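Local coordinates for putative capsular polysaccharide biosynthesis protein (Streptococcus pneumoniae serotype 4, PDB 6EWJ), which probably acts as a pyridoxal phosphate-dependent sugar aminotransferase in the pneumococcal pathway that makes teichoic acid, at residues S347-P353 against F376-T382; R303-H309 against Y321-E326. All blocks are in the same frame, centred on the assembly; numbering follows the deposited sequence.

How the contacts relate
Both contacts reach the small three-stranded antiparallel sheet that runs 304-306, 321-325, 380-383; their centres are about 10 Å apart. Contact 2 pairs the first two strands, and contact 1 lays the loop 347-353 against the third and the end of helix 371-378. They meet where strand 380-383 borders 321-325: Ile381 N probably bonds to Thr323 O at 2.8 Å, and Asn379 OD1 to Arg324 NE at 3.0 Å. Contact 1 is the one that reaches the pyridoxal phosphate site, whose cofactor is not bound in this chain, through Tyr351, a pyridoxal phosphate-binding residue. Contact 2 stands behind it, the Ile322 side chain about 6 Å from that of Tyr351.

Contact 1. Residues S347-P353 against F376-T382; sequences SNVHYKP and FFENEIT
The His350 ring turns an edge to Thr382: ND1 gives its hydrogen to OG1 at 2.7 Å, the oxygen lying only 9° out of the ring plane. In a second edge contact, His350 O lies in the plane of the Phe376 ring, 3.6 Å from CE1. The Tyr351 ring has the CB of His350 centred over one face. Phe377, its CG anti to the backbone N (chi1 156°), turns its ring toward the loop; Val349 CG1 meets the ring edge at CD1, 3.7 Å off, while Pro353 CD approaches CG obliquely. Glu380 joins loop and strand with both oxygens. Its chain bends at chi2 (-78°), bringing OE1 within 2.9 Å of His350 N, which reaches it from above the carboxylate plane, while OE2 accepts the hydroxyl of Thr382 on its syn lone pair. Thr382 OG1 thus links imidazole and carboxylate, which should restrain the turn of each. Asn348 and Thr382 form a single antiparallel hydrogen-bonded pair, with Thr382 N to Asn348 O at 2.7 Å. Lys352 lays its CG beside the Phe377 ring and sends NZ to a salt bridge with Glu254 of the second subunit. A cis peptide bond precedes Tyr351, whose side chain touches that of His179; both residues bind pyridoxal phosphate, and this buried junction probably helps to shape the cofactor pocket of a DegT/DnrJ/EryC1-family aminotransferase.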
loop_
_atom_site.group_PDB
_atom_site.type_symbol
_atom_site.label_atom_id
_atom_site.label_comp_id
_atom_site.label_asym_id
_atom_site.label_seq_id
_atom_site.Cartn_x
_atom_site.Cartn_y
_atom_site.Cartn_z
ATOM N N SER A 347 -7.120 26.702 9.413
ATOM C CA SER A 347 -7.897 26.814 8.187
ATOM C C SER A 347 -7.056 26.199 7.093
ATOM O O SER A 347 -5.853 25.878 7.315
ATOM C CB SER A 347 -8.300 28.271 7.899
ATOM O OG SER A 347 -7.195 29.126 7.601
ATOM N N ASN A 348 -7.663 25.987 5.939
ATOM C CA ASN A 348 -6.996 25.321 4.882
ATOM C C ASN A 348 -7.504 25.793 3.578
ATOM O O ASN A 348 -8.401 26.648 3.525
ATOM C CB ASN A 348 -7.220 23.816 5.045
ATOM C CG ASN A 348 -6.051 22.994 4.594
ATOM O OD1 ASN A 348 -5.206 23.434 3.790
ATOM N ND2 ASN A 348 -6.010 21.761 5.068
ATOM N N VAL A 349 -6.889 25.301 2.508
ATOM C CA VAL A 349 -7.253 25.693 1.154
ATOM C C VAL A 349 -7.444 24.430 0.351
ATOM O O VAL A 349 -6.551 23.573 0.293
ATOM C CB VAL A 349 -6.218 26.641 0.459
ATOM C CG1 VAL A 349 -6.594 26.870 -1.008
ATOM C CG2 VAL A 349 -6.109 27.951 1.185
ATOM N N HIS A 350 -8.628 24.293 -0.220
ATOM C CA HIS A 350 -8.962 23.188 -1.111
ATOM C C HIS A 350 -9.500 23.790 -2.407
ATOM O O HIS A 350 -10.679 24.224 -2.442
ATOM C CB HIS A 350 -10.038 22.304 -0.507
ATOM C CG HIS A 350 -9.655 21.669 0.789
ATOM N ND1 HIS A 350 -9.730 22.343 1.980
ATOM C CD2 HIS A 350 -9.153 20.451 1.073
ATOM C CE1 HIS A 350 -9.330 21.555 2.958
ATOM N NE2 HIS A 350 -8.939 20.409 2.429
ATOM N N TYR A 351 -8.703 23.872 -3.466
ATOM C CA TYR A 351 -7.288 23.456 -3.554
ATOM C C TYR A 351 -6.593 24.363 -4.527
ATOM O O TYR A 351 -7.221 25.076 -5.282
ATOM C CB TYR A 351 -7.141 22.089 -4.176
ATOM C CG TYR A 351 -7.714 20.908 -3.445
ATOM C CD1 TYR A 351 -6.976 20.252 -2.484
ATOM C CD2 TYR A 351 -9.006 20.420 -3.744
ATOM C CE1 TYR A 351 -7.490 19.127 -1.818
ATOM C CE2 TYR A 351 -9.511 19.290 -3.073
ATOM C CZ TYR A 351 -8.726 18.650 -2.109
ATOM O OH TYR A 351 -9.208 17.495 -1.413
ATOM N N LYS A 352 -5.258 24.343 -4.492
ATOM C CA LYS A 352 -4.477 24.825 -5.595
ATOM C C LYS A 352 -4.903 24.029 -6.800
ATOM O O LYS A 352 -4.967 22.828 -6.712
ATOM C CB LYS A 352 -2.996 24.524 -5.374
ATOM C CG LYS A 352 -2.348 25.403 -4.371
ATOM C CD LYS A 352 -0.823 25.284 -4.506
ATOM C CE LYS A 352 -0.156 26.310 -3.658
ATOM N NZ LYS A 352 1.331 26.100 -3.631
ATOM N N PRO A 353 -5.185 24.684 -7.946
ATOM C CA PRO A 353 -5.519 23.916 -9.119
ATOM C C PRO A 353 -4.259 23.126 -9.509
ATOM O O PRO A 353 -3.142 23.595 -9.275
ATOM C CB PRO A 353 -5.800 24.985 -10.178
ATOM C CG PRO A 353 -6.193 26.175 -9.394
ATOM C CD PRO A 353 -5.357 26.124 -8.166
ATOM N N PHE A 376 -11.711 30.172 -8.382
ATOM C CA PHE A 376 -12.259 29.438 -7.219
ATOM C C PHE A 376 -11.268 29.346 -6.084
ATOM O O PHE A 376 -11.604 29.620 -4.944
ATOM C CB PHE A 376 -12.661 28.033 -7.650
ATOM C CG PHE A 376 -13.269 27.204 -6.564
ATOM C CD1 PHE A 376 -12.460 26.430 -5.730
ATOM C CD2 PHE A 376 -14.647 27.175 -6.385
ATOM C CE1 PHE A 376 -13.015 25.623 -4.736
ATOM C CE2 PHE A 376 -15.215 26.376 -5.383
ATOM C CZ PHE A 376 -14.400 25.599 -4.562
ATOM N N PHE A 377 -10.048 28.956 -6.436
ATOM C CA PHE A 377 -8.902 28.854 -5.516
ATOM C C PHE A 377 -8.513 30.158 -4.876
ATOM O O PHE A 377 -8.285 30.234 -3.668
ATOM C CB PHE A 377 -7.695 28.289 -6.257
ATOM C CG PHE A 377 -6.365 28.653 -5.647
ATOM C CD1 PHE A 377 -5.944 28.075 -4.430
ATOM C CD2 PHE A 377 -5.502 29.552 -6.292
ATOM C CE1 PHE A 377 -4.738 28.442 -3.842
ATOM C CE2 PHE A 377 -4.307 29.903 -5.700
ATOM C CZ PHE A 377 -3.913 29.326 -4.482
ATOM N N GLU A 378 -8.431 31.193 -5.684
ATOM C CA GLU A 378 -7.964 32.488 -5.241
ATOM C C GLU A 378 -8.557 33.057 -3.923
ATOM O O GLU A 378 -7.819 33.650 -3.120
ATOM C CB GLU A 378 -8.186 33.521 -6.371
ATOM C CG GLU A 378 -7.367 34.781 -6.211
ATOM C CD GLU A 378 -7.706 35.876 -7.216
ATOM O OE1 GLU A 378 -8.529 35.674 -8.131
ATOM O OE2 GLU A 378 -7.096 36.942 -7.097
ATOM N N ASN A 379 -9.868 32.921 -3.733
ATOM C CA ASN A 379 -10.556 33.491 -2.564
ATOM C C ASN A 379 -11.151 32.409 -1.631
ATOM O O ASN A 379 -11.992 32.703 -0.801
ATOM C CB ASN A 379 -11.623 34.491 -2.996
ATOM C CG ASN A 379 -12.719 33.881 -3.845
ATOM O OD1 ASN A 379 -12.520 32.861 -4.522
ATOM N ND2 ASN A 379 -13.862 34.516 -3.854
ATOM N N GLU A 380 -10.659 31.188 -1.761
ATOM C CA GLU A 380 -11.200 30.057 -1.065
ATOM C C GLU A 380 -10.507 29.889 0.273
ATOM O O GLU A 380 -9.256 29.943 0.347
ATOM C CB GLU A 380 -11.073 28.792 -1.907
ATOM C CG GLU A 380 -11.885 27.608 -1.399
ATOM C CD GLU A 380 -11.267 26.877 -0.211
ATOM O OE1 GLU A 380 -10.022 26.781 -0.108
ATOM O OE2 GLU A 380 -12.021 26.341 0.642
ATOM N N ILE A 381 -11.313 29.695 1.317
ATOM C CA ILE A 381 -10.841 29.300 2.631
ATOM C C ILE A 381 -11.713 28.195 3.201
ATOM O O ILE A 381 -12.951 28.304 3.259
ATOM C CB ILE A 381 -10.790 30.498 3.600
ATOM C CG1 ILE A 381 -9.727 31.530 3.119
ATOM C CG2 ILE A 381 -10.399 30.067 4.998
ATOM C CD1 ILE A 381 -9.798 32.871 3.824
ATOM N N THR A 382 -11.067 27.136 3.667
ATOM C CA THR A 382 -11.770 26.075 4.301
ATOM C C THR A 382 -11.670 26.238 5.808
ATOM O O THR A 382 -10.570 26.298 6.362
ATOM C CB THR A 382 -11.222 24.704 3.888
ATOM O OG1 THR A 382 -10.997 24.696 2.494
ATOM C CG2 THR A 382 -12.181 23.602 4.217
#

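Contact 2. Residues R303-H309 against Y321-E326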
loop_
_atom_site.group_PDB
_atom_site.type_symbol
_atom_site.label_atom_id
_atom_site.label_comp_id
_atom_site.label_asym_id
_atom_site.label_seq_id
_atom_site.Cartn_x
_atom_site.Cartn_y
_atom_site.Cartn_z
ATOM N N ARG A 303 -19.977 38.630 3.469
ATOM C CA ARG A 303 -19.111 38.396 2.309
ATOM C C ARG A 303 -18.609 36.913 2.216
ATOM O O ARG A 303 -18.187 36.425 1.155
ATOM C CB ARG A 303 -17.948 39.360 2.463
ATOM C CG ARG A 303 -17.264 39.953 1.246
ATOM C CD ARG A 303 -16.024 40.761 1.757
ATOM N NE ARG A 303 -16.182 41.118 3.185
ATOM C CZ ARG A 303 -16.440 42.326 3.696
ATOM N NH1 ARG A 303 -16.518 43.444 2.948
ATOM N NH2 ARG A 303 -16.608 42.438 5.011
ATOM N N ILE A 304 -18.683 36.206 3.331
ATOM C CA ILE A 304 -18.263 34.800 3.398
ATOM C C ILE A 304 -19.345 33.948 2.752
ATOM O O ILE A 304 -20.452 33.836 3.300
ATOM C CB ILE A 304 -17.972 34.428 4.856
ATOM C CG1 ILE A 304 -16.741 35.222 5.335
ATOM C CG2 ILE A 304 -17.706 32.923 5.012
ATOM C CD1 ILE A 304 -16.817 35.651 6.771
ATOM N N HIS A 305 -19.055 33.380 1.597
ATOM C CA HIS A 305 -19.987 32.519 0.834
ATOM C C HIS A 305 -19.590 31.033 0.848
ATOM O O HIS A 305 -18.679 30.602 0.099
ATOM C CB HIS A 305 -20.061 32.961 -0.639
ATOM C CG HIS A 305 -20.495 34.373 -0.834
ATOM N ND1 HIS A 305 -21.410 34.999 -0.020
ATOM C CD2 HIS A 305 -20.178 35.274 -1.791
ATOM C CE1 HIS A 305 -21.587 36.246 -0.430
ATOM N NE2 HIS A 305 -20.877 36.430 -1.516
ATOM N N PRO A 306 -20.281 30.224 1.656
ATOM C CA PRO A 306 -19.979 28.776 1.683
ATOM C C PRO A 306 -20.594 27.999 0.527
ATOM O O PRO A 306 -21.602 28.387 -0.049
ATOM C CB PRO A 306 -20.601 28.313 3.001
ATOM C CG PRO A 306 -21.681 29.308 3.277
ATOM C CD PRO A 306 -21.365 30.583 2.569
ATOM N N LEU A 307 -19.932 26.921 0.148
ATOM C CA LEU A 307 -20.515 26.000 -0.803
ATOM C C LEU A 307 -21.704 25.358 -0.104
ATOM O O LEU A 307 -21.590 25.006 1.090
ATOM C CB LEU A 307 -19.568 24.862 -1.193
ATOM C CG LEU A 307 -18.316 25.124 -1.963
ATOM C CD1 LEU A 307 -17.781 23.766 -2.412
ATOM C CD2 LEU A 307 -18.532 26.096 -3.116
ATOM N N ALA A 308 -22.773 25.169 -0.860
ATOM C CA ALA A 308 -24.015 24.633 -0.308
ATOM C C ALA A 308 -23.913 23.131 -0.143
ATOM O O ALA A 308 -23.556 22.412 -1.080
ATOM C CB ALA A 308 -25.214 25.004 -1.167
ATOM N N HIS A 309 -24.171 22.692 1.082
ATOM C CA HIS A 309 -24.195 21.269 1.393
ATOM C C HIS A 309 -25.514 20.586 1.218
ATOM O O HIS A 309 -25.602 19.356 1.273
ATOM C CB HIS A 309 -23.606 21.032 2.780
ATOM C CG HIS A 309 -22.116 21.161 2.807
ATOM N ND1 HIS A 309 -21.274 20.146 2.401
ATOM C CD2 HIS A 309 -21.312 22.168 3.221
ATOM C CE1 HIS A 309 -20.016 20.512 2.580
ATOM N NE2 HIS A 309 -20.006 21.732 3.071
ATOM N N TYR A 321 -15.955 22.437 5.087
ATOM C CA TYR A 321 -16.646 23.684 4.986
ATOM C C TYR A 321 -15.844 24.671 4.133
ATOM O O TYR A 321 -15.131 25.559 4.623
ATOM C CB TYR A 321 -16.986 24.266 6.354
ATOM C CG TYR A 321 -18.111 25.259 6.278
ATOM C CD1 TYR A 321 -19.418 24.822 6.101
ATOM C CD2 TYR A 321 -17.874 26.628 6.342
ATOM C CE1 TYR A 321 -20.459 25.734 6.011
ATOM C CE2 TYR A 321 -18.920 27.569 6.288
ATOM C CZ TYR A 321 -20.194 27.107 6.097
ATOM O OH TYR A 321 -21.197 28.003 6.040
ATOM N N ILE A 322 -16.023 24.493 2.840
ATOM C CA ILE A 322 -15.417 25.337 1.825
ATOM C C ILE A 322 -16.165 26.672 1.719
ATOM O O ILE A 322 -17.418 26.693 1.601
ATOM C CB ILE A 322 -15.355 24.577 0.474
ATOM C CG1 ILE A 322 -14.393 23.364 0.671
ATOM C CG2 ILE A 322 -14.970 25.548 -0.657
ATOM C CD1 ILE A 322 -13.919 22.608 -0.551
ATOM N N THR A 323 -15.400 27.771 1.777
ATOM C CA THR A 323 -15.949 29.112 1.632
ATOM C C THR A 323 -15.146 29.854 0.627
ATOM O O THR A 323 -13.963 29.544 0.401
ATOM C CB THR A 323 -16.029 29.952 2.935
ATOM O OG1 THR A 323 -14.749 30.551 3.256
ATOM C CG2 THR A 323 -16.560 29.122 4.142
ATOM N N ARG A 324 -15.796 30.813 -0.015
ATOM C CA ARG A 324 -15.124 31.817 -0.795
ATOM C C ARG A 324 -15.500 33.222 -0.285
ATOM O O ARG A 324 -16.665 33.464 0.023
ATOM C CB ARG A 324 -15.450 31.649 -2.277
ATOM C CG ARG A 324 -14.994 30.325 -2.860
ATOM C CD ARG A 324 -15.447 30.148 -4.283
ATOM N NE ARG A 324 -14.850 31.152 -5.148
ATOM C CZ ARG A 324 -15.202 31.380 -6.413
ATOM N NH1 ARG A 324 -16.207 30.688 -6.964
ATOM N NH2 ARG A 324 -14.585 32.318 -7.121
ATOM N N VAL A 325 -14.509 34.108 -0.137
ATOM C CA VAL A 325 -14.702 35.446 0.418
ATOM C C VAL A 325 -14.826 36.434 -0.753
ATOM O O VAL A 325 -13.870 36.641 -1.517
ATOM C CB VAL A 325 -13.572 35.885 1.379
ATOM C CG1 VAL A 325 -13.977 37.140 2.143
ATOM C CG2 VAL A 325 -13.261 34.770 2.378
ATOM N N GLU A 326 -16.023 36.971 -0.953
ATOM C CA GLU A 326 -16.245 37.847 -2.089
ATOM C C GLU A 326 -15.268 39.003 -2.077
ATOM O O GLU A 326 -15.057 39.632 -1.042
ATOM C CB GLU A 326 -17.651 38.412 -2.132
ATOM C CG GLU A 326 -17.842 39.393 -3.309
ATOM C CD GLU A 326 -19.271 39.578 -3.727
ATOM O OE1 GLU A 326 -20.088 38.672 -3.464
ATOM O OE2 GLU A 326 -19.571 40.632 -4.336
HETATM O O HOH W 1 -19.077 24.392 2.263
#
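Pro306 presses its CB and CG on the phenol end of Tyr321, CB standing 3.3 Å from CZ, with the two side chains alongside and pointing the same way. The tyrosine has its CG anti to the backbone N (chi1 -159°), which carries the ring back beside the proline; its OH bonds to Asp296. Next along, Leu307 CG rests 3.6 Å from Ile322 CG2. Ile304 and Thr323 complete this close-packed part, meeting through methyl CG2 and CB on the face that helix 391-409 covers with Phe401. The backbones form an antiparallel pair at the margin of a three-stranded sheet: His305 N bonds to Arg324 O and Arg324 N to His305 O, both at 2.9 Å, and Leu307 N reaches Ile322 O. A water donates to that same oxygen and to Leu307 O, bridging the two segments just past the end of strand 304-306. At the other end, by contrast, His305 and Glu326 are on the solvent side. There His305 NE2 donates to Glu326 OE1 at 3.1 Å, on the anti side of the oxygen, with the ring and carboxylate planes 61° apart. One face of the imidazole lies over Arg303 O, the carbonyl that accepts Glu326 N nearly straight (174°). Arg303 passes across Glu326 there, its CG and CD each 3.2 Å from Glu326 O.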